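Local coordinates for protein endoglucanase (Ruminococcus champanellensis, PDB 6WQV) that hydrolyses beta-glucan chains such as cellulose and probably related plant polysaccharides, as a broad-specificity family 5 endoglucanase that here holds a bound glucose oligomer, at residues T51-P56 and I118-D123; G30-A35 and L336-L341; V78-H83 and N98-V103. All coordinates share one frame; numbering follows the deposited sequence. Where two conformers were deposited one is given.

Interaction 1 of 3, residues T51-P56 and I118-D123; sequences TAWGCP and IHHEND. With BGC (beta-D-glucopyranose), chain E; GLC (alpha-D-glucopyranose), chain B; BGC (beta-D-glucopyranose), chain C.
Two aromatic side chains, Trp53 and His120, bridge backbones that stay far apart, their CA atoms 13.3 Å from each other, and meet rim to rim with neither ring over the face of the other. CH2 of Trp53 comes to 3.8 Å from CD2 of His120, and the ring planes are inclined at 54°. No hydrogen bond joins the segments; the bound sugars fill out the contact. With CG anti to its carbonyl carbon (chi1 -73°), Trp53 extends its indole to His120 and offers one face to the beta-glucose of chain E, whose C5 stands 3.6 Å above the indole plane, offset toward the rim. This is the carbohydrate-aromatic platform familiar from glycoside hydrolase clefts. The far end of the same indole reaches the beta-glucose of chain C, with Trp53 CH2 3.8 Å from its C6. His120 extends the line of sugar contacts, its CE1 3.2 Å from O3 of the alpha-glucose. That hydroxyl is gripped by His119, whose NE2 makes a nearly straight hydrogen bond of 3.0 Å to O3 (171°) at the imidazole edge. His119 CD2 also sits over the centre of the His120 ring, 3.3 Å above its plane. Segment 51-56 belongs to the loop between helices 46-50 and 60-68, whereas 118-123 leaves barrel strand 113-117 on the way to helix 129-149, against which Ile118 packs.

Interaction 2 of 3, residues G30-A35 and L336-L341; sequences GNTLDA and LNRGTL. With BGC (beta-D-glucopyranose), chain C.
Gly30 and Thr32 together receive the guanidinium of Arg338, which comes in from the loop just after strand 336-337. The Gly30 carbonyl oxygen accepts Arg338 NH2 at 3.1 Å, in the carbonyl plane and on a lone pair; the N-H...O angle is 149°, and the oxygen is tilted out of the guanidinium plane. It also accepts Thr32 OG1 at 2.8 Å, this donor standing well above the carbonyl plane, so two donors grip one buried oxygen. Asn31 turns its side chain to the sugar, its ND2 giving a hydrogen bond of 2.9 Å to O3 of the beta-glucose of chain C. Thr32 OG1, set beside its own backbone N (chi1 -55°), takes Arg338 NH1 at 2.7 Å in an almost straight hydrogen bond (178°) and, unlike the Gly30 oxygen, lies in the guanidinium plane. This segment is the loop after the first strand of the eight-stranded TIM barrel, 26-29, and from Thr32 to Ala35 it folds into a type I beta turn. Replacing Arg338 by a leucine would probably leave the Gly30 carbonyl and the Thr32 hydroxyl without their cationic partner, and 336-341 without its polar tie to this loop. The arginine chain, extended from CG to NE, touches Cys55 and Met62 of helix 60-68 on its way to the loop. Asp34 folds its carboxylate back onto the backbone ahead of it, OD2 accepting Asn31 N and OD1 accepting Thr32 N at 2.7 Å from above the carboxylate plane.

Interaction 3 of 3, residues V78-H83 and N98-V103; sequences VSWIDH and NRVQEV
This is a buried apolar contact between the loop after barrel strand 73-76 and helix 94-108, the helix that follows it in the chain. Val100 is the one helix residue of 98-103 to touch the loop, and it uses both methyls. Its CG2 meets Val78 CG1 at 4.0 Å, while its CG1 faces Val78 CG2 at 4.1 Å, the two valines reaching toward each other tip to tip. Both valines hold CG1 opposite the backbone N (chi1 179° in Val78, 174° in Val100), and in this pose both methyls of each are presented to the other. Trp80 comes across obliquely, and its CH2 rests 4.0 Å from Val100 CG2 and equally far from Val100 CG1, as if straddled by the two methyls. The same indole is backed by its neighbour in the loop, with Val78 CG1 3.3 Å above the ring plane and offset toward the rim. Its polar edge is occupied too, since Trp80 NE1 is hydrogen-bonded to the Asn117 carbonyl oxygen at the end of strand 113-117, which holds the ring's orientation. Branched aliphatic and aromatic side chains filling the layer between barrel strands and the surrounding helices, here joining a loop to the helix that follows it, with the next strand and helix adding Leu116 (against both valines) and Ile146 (against Trp80), are typical of the TIM barrel of family 5 glycoside hydrolases.

Interaction 3 is core packing between a barrel loop and its helix and has no polar bond across it; interaction 2 is also buried but rests on hydrogen bonds from an arginine; interaction 1 lies at the surface, where aromatic rings and sugar make the contact. Interactions 1 and 2 both touch the beta-glucose of chain C, and Trp53 CE3 lies 3.5 Å from Asn31 OD1. The 78-83 loop ties all three together: Ser79 OG is probably hydrogen-bonded to both His120 N and Asp34 O, and Glu121 OE2 to Trp80 N. The loops after the first three barrel strands thus share one network beside the cleft.

Interaction 1 of 3, residues T51-P56 and I118-D123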
loop_
_atom_site.group_PDB
_atom_site.type_symbol
_atom_site.label_atom_id
_atom_site.label_comp_id
_atom_site.label_asym_id
_atom_site.label_seq_id
_atom_site.Cartn_x
_atom_site.Cartn_y
_atom_site.Cartn_z
ATOM N N THR A 51 15.613 0.030 -10.248
ATOM C CA THR A 51 16.753 0.747 -9.690
ATOM C C THR A 51 16.699 2.248 -9.961
ATOM O O THR A 51 17.682 2.951 -9.709
ATOM C CB THR A 51 18.064 0.162 -10.232
ATOM O OG1 THR A 51 18.150 0.349 -11.653
ATOM C CG2 THR A 51 18.159 -1.327 -9.923
ATOM N N ALA A 52 15.563 2.759 -10.432
ATOM C CA ALA A 52 15.505 4.146 -10.865
ATOM C C ALA A 52 15.515 5.133 -9.706
ATOM O O ALA A 52 15.920 6.285 -9.901
ATOM C CB ALA A 52 14.264 4.364 -11.729
ATOM N N TRP A 53 15.089 4.722 -8.521
ATOM C CA TRP A 53 14.888 5.630 -7.399
ATOM C C TRP A 53 15.707 5.218 -6.176
ATOM O O TRP A 53 15.205 5.190 -5.048
ATOM C CB TRP A 53 13.409 5.721 -7.020
ATOM C CG TRP A 53 12.515 6.494 -7.951
ATOM C CD1 TRP A 53 12.870 7.185 -9.072
ATOM C CD2 TRP A 53 11.097 6.647 -7.814
ATOM N NE1 TRP A 53 11.755 7.756 -9.643
ATOM C CE2 TRP A 53 10.656 7.443 -8.888
ATOM C CE3 TRP A 53 10.157 6.190 -6.883
ATOM C CZ2 TRP A 53 9.312 7.791 -9.059
ATOM C CZ3 TRP A 53 8.824 6.531 -7.055
ATOM C CH2 TRP A 53 8.416 7.329 -8.135
ATOM N N GLY A 54 16.971 4.872 -6.380
ATOM C CA GLY A 54 17.895 4.719 -5.267
ATOM C C GLY A 54 17.847 3.394 -4.548
ATOM O O GLY A 54 18.379 3.288 -3.435
ATOM N N CYS A 55 17.236 2.381 -5.142
ATOM C CA CYS A 55 17.226 1.071 -4.535
ATOM C C CYS A 55 17.993 0.079 -5.395
ATOM O O CYS A 55 18.000 0.199 -6.627
ATOM C CB CYS A 55 15.781 0.598 -4.359
ATOM S SG CYS A 55 14.879 1.595 -3.146
ATOM N N PRO A 56 18.685 -0.869 -4.775
ATOM C CA PRO A 56 19.327 -1.944 -5.534
ATOM C C PRO A 56 18.285 -2.958 -5.982
ATOM O O PRO A 56 17.132 -2.936 -5.560
ATOM C CB PRO A 56 20.285 -2.559 -4.509
ATOM C CG PRO A 56 19.579 -2.359 -3.203
ATOM C CD PRO A 56 18.870 -1.027 -3.318
ATOM N N ILE A 118 -1.574 -1.854 -7.670
ATOM C CA ILE A 118 -1.129 -0.893 -8.674
ATOM C C ILE A 118 -0.871 0.418 -7.936
ATOM O O ILE A 118 -1.612 0.768 -7.006
ATOM C CB ILE A 118 -2.106 -0.725 -9.856
ATOM C CG1 ILE A 118 -3.365 0.063 -9.491
ATOM C CG2 ILE A 118 -2.521 -2.083 -10.424
ATOM C CD1 ILE A 118 -4.346 0.210 -10.662
ATOM N N HIS A 119 0.207 1.123 -8.306
ATOM C CA HIS A 119 0.721 2.180 -7.447
ATOM C C HIS A 119 0.664 3.525 -8.156
ATOM O O HIS A 119 -0.383 4.187 -8.134
ATOM C CB HIS A 119 2.090 1.794 -6.866
ATOM C CG HIS A 119 2.430 2.514 -5.599
ATOM N ND1 HIS A 119 1.962 2.107 -4.364
ATOM C CD2 HIS A 119 3.184 3.615 -5.371
ATOM C CE1 HIS A 119 2.423 2.923 -3.435
ATOM N NE2 HIS A 119 3.167 3.846 -4.020
ATOM N N HIS A 120 1.760 4.003 -8.743
ATOM C CA HIS A 120 1.778 5.345 -9.326
ATOM C C HIS A 120 1.213 5.321 -10.749
ATOM O O HIS A 120 1.924 5.481 -11.745
ATOM C CB HIS A 120 3.186 5.922 -9.322
ATOM C CG HIS A 120 3.748 6.186 -7.961
ATOM N ND1 HIS A 120 3.046 6.843 -6.974
ATOM C CD2 HIS A 120 4.972 5.920 -7.438
ATOM C CE1 HIS A 120 3.801 6.957 -5.896
ATOM N NE2 HIS A 120 4.978 6.406 -6.153
ATOM N N GLU A 121 -0.109 5.160 -10.826
ATOM C CA GLU A 121 -0.841 5.083 -12.083
ATOM C C GLU A 121 -1.577 6.377 -12.404
ATOM O O GLU A 121 -2.359 6.415 -13.356
ATOM C CB GLU A 121 -1.861 3.945 -12.018
ATOM C CG GLU A 121 -1.257 2.580 -11.706
ATOM C CD GLU A 121 -0.259 2.098 -12.755
ATOM O OE1 GLU A 121 -0.538 2.098 -13.967
ATOM O OE2 GLU A 121 0.843 1.682 -12.348
ATOM N N ASN A 122 -1.347 7.440 -11.638
ATOM C CA ASN A 122 -2.201 8.618 -11.714
ATOM C C ASN A 122 -2.135 9.348 -13.052
ATOM O O ASN A 122 -3.003 10.192 -13.306
ATOM C CB ASN A 122 -1.840 9.558 -10.563
ATOM C CG ASN A 122 -1.643 8.819 -9.247
ATOM O OD1 ASN A 122 -0.516 8.654 -8.777
ATOM N ND2 ASN A 122 -2.737 8.368 -8.649
ATOM N N ASP A 123 -1.162 9.049 -13.920
ATOM C CA ASP A 123 -1.150 9.712 -15.222
ATOM C C ASP A 123 -2.385 9.327 -16.024
ATOM O O ASP A 123 -2.879 10.129 -16.821
ATOM C CB ASP A 123 0.108 9.396 -16.027
ATOM C CG ASP A 123 1.294 10.253 -15.624
ATOM O OD1 ASP A 123 1.144 11.099 -14.717
ATOM O OD2 ASP A 123 2.384 10.074 -16.213
HETATM C C2 BGC E . 10.573 11.431 -6.265
HETATM C C3 BGC E . 11.541 11.189 -7.358
HETATM C C4 BGC E . 12.882 10.687 -6.843
HETATM C C5 BGC E . 12.675 9.454 -5.955
HETATM C C6 BGC E . 13.993 8.999 -5.343
HETATM C C1 BGC E . 10.393 10.216 -5.371
HETATM O O2 BGC E . 9.281 11.763 -6.792
HETATM O O3 BGC E . 11.755 12.435 -8.069
HETATM O O4 BGC E . 13.714 10.335 -7.940
HETATM O O5 BGC E . 11.746 9.746 -4.862
HETATM O O6 BGC E . 14.393 9.933 -4.389
HETATM C C1 GLC B . 2.043 7.792 -0.336
HETATM C C2 GLC B . 2.636 6.985 -1.475
HETATM C C3 GLC B . 4.066 6.653 -1.465
HETATM C C4 GLC B . 4.889 7.852 -1.057
HETATM C C5 GLC B . 4.451 8.221 0.341
HETATM C C6 GLC B . 5.314 9.271 1.019
HETATM O O1 GLC B . 1.519 7.092 0.715
HETATM O O2 GLC B . 1.794 5.803 -1.637
HETATM O O3 GLC B . 4.422 6.240 -2.837
HETATM O O4 GLC B . 6.277 7.512 -1.123
HETATM O O5 GLC B . 3.065 8.745 0.281
HETATM O O6 GLC B . 5.264 10.462 0.361
HETATM C C2 BGC C . 8.469 8.338 -1.447
HETATM C C3 BGC C . 9.273 9.362 -2.180
HETATM C C4 BGC C . 8.960 9.392 -3.654
HETATM C C5 BGC C . 7.478 9.577 -3.898
HETATM C C6 BGC C . 7.042 9.461 -5.324
HETATM C C1 BGC C . 6.977 8.525 -1.685
HETATM O O2 BGC C . 8.738 8.404 -0.025
HETATM O O3 BGC C . 10.701 9.067 -1.979
HETATM O O4 BGC C . 9.613 10.558 -4.281
HETATM O O5 BGC C . 6.725 8.529 -3.155
HETATM O O6 BGC C . 5.669 9.852 -5.441
#

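Interaction 2 of 3, residues G30-A35 and L336-L341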
loop_
_atom_site.group_PDB
_atom_site.type_symbol
_atom_site.label_atom_id
_atom_site.label_comp_id
_atom_site.label_asym_id
_atom_site.label_seq_id
_atom_site.Cartn_x
_atom_site.Cartn_y
_atom_site.Cartn_z
ATOM N N GLY A 30 9.382 -0.039 -0.692
ATOM C CA GLY A 30 9.100 1.241 -1.313
ATOM C C GLY A 30 10.159 1.720 -2.290
ATOM O O GLY A 30 11.341 1.372 -2.215
ATOM N N ASN A 31 9.718 2.574 -3.227
ATOM C CA ASN A 31 10.575 3.201 -4.241
ATOM C C ASN A 31 11.345 2.175 -5.088
ATOM O O ASN A 31 12.476 2.424 -5.521
ATOM C CB ASN A 31 11.538 4.225 -3.623
ATOM C CG ASN A 31 10.891 5.567 -3.355
ATOM O OD1 ASN A 31 9.672 5.707 -3.464
ATOM N ND2 ASN A 31 11.699 6.557 -3.011
ATOM N N THR A 32 10.697 1.039 -5.362
ATOM C CA THR A 32 11.311 -0.106 -6.019
ATOM C C THR A 32 10.496 -0.438 -7.257
ATOM O O THR A 32 10.681 0.202 -8.302
ATOM C CB THR A 32 11.472 -1.228 -4.983
ATOM O OG1 THR A 32 12.208 -0.726 -3.850
ATOM C CG2 THR A 32 12.211 -2.412 -5.536
ATOM N N LEU A 33 9.609 -1.442 -7.216
ATOM C CA LEU A 33 8.788 -1.747 -8.393
ATOM C C LEU A 33 7.757 -0.660 -8.669
ATOM O O LEU A 33 7.146 -0.666 -9.748
ATOM C CB LEU A 33 8.120 -3.110 -8.235
ATOM C CG LEU A 33 9.082 -4.282 -7.981
ATOM C CD1 LEU A 33 8.291 -5.593 -7.870
ATOM C CD2 LEU A 33 10.172 -4.364 -9.046
ATOM N N ASP A 34 7.575 0.273 -7.725
ATOM C CA ASP A 34 6.726 1.448 -7.885
ATOM C C ASP A 34 7.431 2.621 -8.563
ATOM O O ASP A 34 6.760 3.599 -8.917
ATOM C CB ASP A 34 6.160 1.908 -6.527
ATOM C CG ASP A 34 7.207 1.943 -5.394
ATOM O OD1 ASP A 34 7.971 0.965 -5.239
ATOM O OD2 ASP A 34 7.222 2.939 -4.639
ATOM N N ALA A 35 8.747 2.566 -8.760
ATOM C CA ALA A 35 9.444 3.676 -9.388
ATOM C C ALA A 35 8.970 3.864 -10.821
ATOM O O ALA A 35 8.809 2.898 -11.575
ATOM C CB ALA A 35 10.953 3.426 -9.358
ATOM N N LEU A 336 15.466 -0.446 6.792
ATOM C CA LEU A 336 16.470 -1.431 6.399
ATOM C C LEU A 336 17.401 -0.797 5.377
ATOM O O LEU A 336 16.952 -0.325 4.327
ATOM C CB LEU A 336 15.805 -2.649 5.754
ATOM C CG LEU A 336 16.752 -3.716 5.180
ATOM C CD1 LEU A 336 17.616 -4.302 6.283
ATOM C CD2 LEU A 336 15.944 -4.799 4.474
ATOM N N ASN A 337 18.699 -0.794 5.665
ATOM C CA ASN A 337 19.686 -0.412 4.665
ATOM C C ASN A 337 19.915 -1.647 3.803
ATOM O O ASN A 337 20.561 -2.609 4.228
ATOM C CB ASN A 337 20.958 0.093 5.334
ATOM C CG ASN A 337 21.961 0.619 4.344
ATOM O OD1 ASN A 337 22.066 0.131 3.219
ATOM N ND2 ASN A 337 22.719 1.627 4.756
ATOM N N ARG A 338 19.363 -1.642 2.587
ATOM C CA ARG A 338 19.310 -2.866 1.795
ATOM C C ARG A 338 20.689 -3.304 1.318
ATOM O O ARG A 338 20.946 -4.506 1.189
ATOM C CB ARG A 338 18.357 -2.682 0.609
ATOM C CG ARG A 338 16.898 -2.501 1.009
ATOM C CD ARG A 338 16.002 -2.369 -0.194
ATOM N NE ARG A 338 14.796 -1.623 0.146
ATOM C CZ ARG A 338 13.901 -1.221 -0.744
ATOM N NH1 ARG A 338 14.055 -1.508 -2.022
ATOM N NH2 ARG A 338 12.852 -0.521 -0.343
ATOM N N GLY A 339 21.588 -2.357 1.045
ATOM C CA GLY A 339 22.902 -2.717 0.546
ATOM C C GLY A 339 23.819 -3.308 1.592
ATOM O O GLY A 339 24.683 -4.119 1.263
ATOM N N THR A 340 23.643 -2.921 2.853
ATOM C CA THR A 340 24.469 -3.439 3.941
ATOM C C THR A 340 23.756 -4.507 4.757
ATOM O O THR A 340 24.403 -5.173 5.579
ATOM C CB THR A 340 24.874 -2.283 4.861
ATOM O OG1 THR A 340 23.696 -1.648 5.359
ATOM C CG2 THR A 340 25.698 -1.272 4.090
ATOM N N LEU A 341 22.464 -4.708 4.505
ATOM C CA LEU A 341 21.589 -5.599 5.271
ATOM C C LEU A 341 21.674 -5.306 6.762
ATOM O O LEU A 341 21.894 -6.193 7.591
ATOM C CB LEU A 341 21.858 -7.072 4.969
ATOM C CG LEU A 341 21.364 -7.636 3.635
ATOM C CD1 LEU A 341 21.677 -9.130 3.594
ATOM C CD2 LEU A 341 19.892 -7.382 3.426
HETATM C C2 BGC C . 8.469 8.338 -1.447
HETATM C C3 BGC C . 9.273 9.362 -2.180
HETATM C C4 BGC C . 8.960 9.392 -3.654
HETATM C C5 BGC C . 7.478 9.577 -3.898
HETATM C C6 BGC C . 7.042 9.461 -5.324
HETATM C C1 BGC C . 6.977 8.525 -1.685
HETATM O O2 BGC C . 8.738 8.404 -0.025
HETATM O O3 BGC C . 10.701 9.067 -1.979
HETATM O O4 BGC C . 9.613 10.558 -4.281
HETATM O O5 BGC C . 6.725 8.529 -3.155
HETATM O O6 BGC C . 5.669 9.852 -5.441
#

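Interaction 3 of 3, residues V78-H83 and N98-V103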
loop_
_atom_site.group_PDB
_atom_site.type_symbol
_atom_site.label_atom_id
_atom_site.label_comp_id
_atom_site.label_asym_id
_atom_site.label_seq_id
_atom_site.Cartn_x
_atom_site.Cartn_y
_atom_site.Cartn_z
ATOM N N VAL A 78 3.613 -1.713 -6.862
ATOM C CA VAL A 78 4.055 -1.893 -8.233
ATOM C C VAL A 78 3.413 -0.839 -9.109
ATOM O O VAL A 78 2.181 -0.721 -9.150
ATOM C CB VAL A 78 3.720 -3.290 -8.778
ATOM C CG1 VAL A 78 4.188 -3.410 -10.228
ATOM C CG2 VAL A 78 4.321 -4.377 -7.909
ATOM N N SER A 79 4.230 -0.091 -9.834
ATOM C CA SER A 79 3.743 0.808 -10.870
ATOM C C SER A 79 3.841 0.084 -12.201
ATOM O O SER A 79 4.923 -0.358 -12.599
ATOM C CB SER A 79 4.521 2.117 -10.876
ATOM O OG SER A 79 4.274 2.823 -9.673
ATOM N N TRP A 80 2.697 -0.075 -12.861
ATOM C CA TRP A 80 2.609 -0.817 -14.110
ATOM C C TRP A 80 2.637 0.073 -15.341
ATOM O O TRP A 80 2.871 -0.430 -16.444
ATOM C CB TRP A 80 1.321 -1.651 -14.101
ATOM C CG TRP A 80 1.216 -2.576 -12.910
ATOM C CD1 TRP A 80 0.758 -2.261 -11.660
ATOM C CD2 TRP A 80 1.586 -3.967 -12.862
ATOM N NE1 TRP A 80 0.809 -3.369 -10.843
ATOM C CE2 TRP A 80 1.316 -4.422 -11.554
ATOM C CE3 TRP A 80 2.117 -4.866 -13.795
ATOM C CZ2 TRP A 80 1.567 -5.737 -11.155
ATOM C CZ3 TRP A 80 2.356 -6.175 -13.396
ATOM C CH2 TRP A 80 2.074 -6.599 -12.092
ATOM N N ILE A 81 2.457 1.385 -15.168
ATOM C CA ILE A 81 2.249 2.288 -16.299
ATOM C C ILE A 81 3.374 2.189 -17.330
ATOM O O ILE A 81 3.122 2.142 -18.538
ATOM C CB ILE A 81 2.035 3.728 -15.802
ATOM C CG1 ILE A 81 1.759 4.672 -16.968
ATOM C CG2 ILE A 81 3.239 4.220 -15.003
ATOM C CD1 ILE A 81 1.435 6.092 -16.539
ATOM N N ASP A 82 4.632 2.180 -16.882
ATOM C CA ASP A 82 5.732 2.171 -17.843
ATOM C C ASP A 82 5.967 0.798 -18.462
ATOM O O ASP A 82 6.900 0.646 -19.266
ATOM C CB ASP A 82 7.031 2.670 -17.208
ATOM C CG ASP A 82 6.899 4.053 -16.628
ATOM O OD1 ASP A 82 6.282 4.931 -17.274
ATOM O OD2 ASP A 82 7.419 4.258 -15.512
ATOM N N HIS A 83 5.146 -0.193 -18.100
ATOM C CA HIS A 83 5.241 -1.565 -18.590
ATOM C C HIS A 83 3.934 -2.029 -19.216
ATOM O O HIS A 83 3.712 -3.237 -19.348
ATOM C CB HIS A 83 5.613 -2.494 -17.431
ATOM C CG HIS A 83 6.675 -1.925 -16.550
ATOM N ND1 HIS A 83 8.015 -2.007 -16.859
ATOM C CD2 HIS A 83 6.592 -1.197 -15.409
ATOM C CE1 HIS A 83 8.717 -1.380 -15.932
ATOM N NE2 HIS A 83 7.879 -0.891 -15.036
ATOM N N ASN A 98 7.106 -11.125 -15.003
ATOM C CA ASN A 98 7.960 -12.172 -14.450
ATOM C C ASN A 98 8.745 -11.658 -13.250
ATOM O O ASN A 98 8.881 -12.360 -12.241
ATOM C CB ASN A 98 8.936 -12.697 -15.507
ATOM C CG ASN A 98 8.264 -13.531 -16.582
ATOM O OD1 ASN A 98 7.115 -13.946 -16.440
ATOM N ND2 ASN A 98 8.984 -13.788 -17.664
ATOM N N ARG A 99 9.281 -10.442 -13.343
ATOM C CA ARG A 99 10.029 -9.898 -12.214
ATOM C C ARG A 99 9.121 -9.649 -11.018
ATOM O O ARG A 99 9.495 -9.942 -9.874
ATOM C CB ARG A 99 10.758 -8.617 -12.625
ATOM C CG ARG A 99 11.525 -7.963 -11.487
ATOM C CD ARG A 99 12.551 -8.895 -10.862
ATOM N NE ARG A 99 13.201 -8.233 -9.736
ATOM C CZ ARG A 99 13.889 -8.856 -8.783
ATOM N NH1 ARG A 99 14.030 -10.169 -8.793
ATOM N NH2 ARG A 99 14.423 -8.145 -7.800
ATOM N N VAL A 100 7.925 -9.093 -11.250
ATOM C CA VAL A 100 6.992 -8.893 -10.148
ATOM C C VAL A 100 6.728 -10.219 -9.444
ATOM O O VAL A 100 6.716 -10.295 -8.210
ATOM C CB VAL A 100 5.685 -8.241 -10.647
ATOM C CG1 VAL A 100 4.664 -8.174 -9.516
ATOM C CG2 VAL A 100 5.932 -6.847 -11.192
ATOM N N GLN A 101 6.520 -11.283 -10.216
ATOM C CA GLN A 101 6.266 -12.585 -9.602
ATOM C C GLN A 101 7.472 -13.070 -8.802
ATOM O O GLN A 101 7.306 -13.660 -7.723
ATOM C CB GLN A 101 5.861 -13.605 -10.661
ATOM C CG GLN A 101 5.586 -14.975 -10.076
ATOM C CD GLN A 101 4.837 -15.869 -11.027
ATOM O OE1 GLN A 101 5.025 -15.795 -12.239
ATOM N NE2 GLN A 101 3.979 -16.725 -10.483
ATOM N N GLU A 102 8.687 -12.848 -9.313
ATOM C CA GLU A 102 9.888 -13.214 -8.560
ATOM C C GLU A 102 9.908 -12.543 -7.190
ATOM O O GLU A 102 10.251 -13.173 -6.179
ATOM C CB GLU A 102 11.144 -12.798 -9.333
ATOM C CG GLU A 102 11.498 -13.632 -10.551
ATOM C CD GLU A 102 12.794 -13.185 -11.243
ATOM O OE1 GLU A 102 13.496 -12.279 -10.734
ATOM O OE2 GLU A 102 13.113 -13.755 -12.308
ATOM N N VAL A 103 9.591 -11.248 -7.142
ATOM C CA VAL A 103 9.646 -10.500 -5.890
ATOM C C VAL A 103 8.520 -10.929 -4.959
ATOM O O VAL A 103 8.723 -11.110 -3.751
ATOM C CB VAL A 103 9.620 -8.988 -6.169
ATOM C CG1 VAL A 103 9.470 -8.213 -4.874
ATOM C CG2 VAL A 103 10.881 -8.554 -6.904
#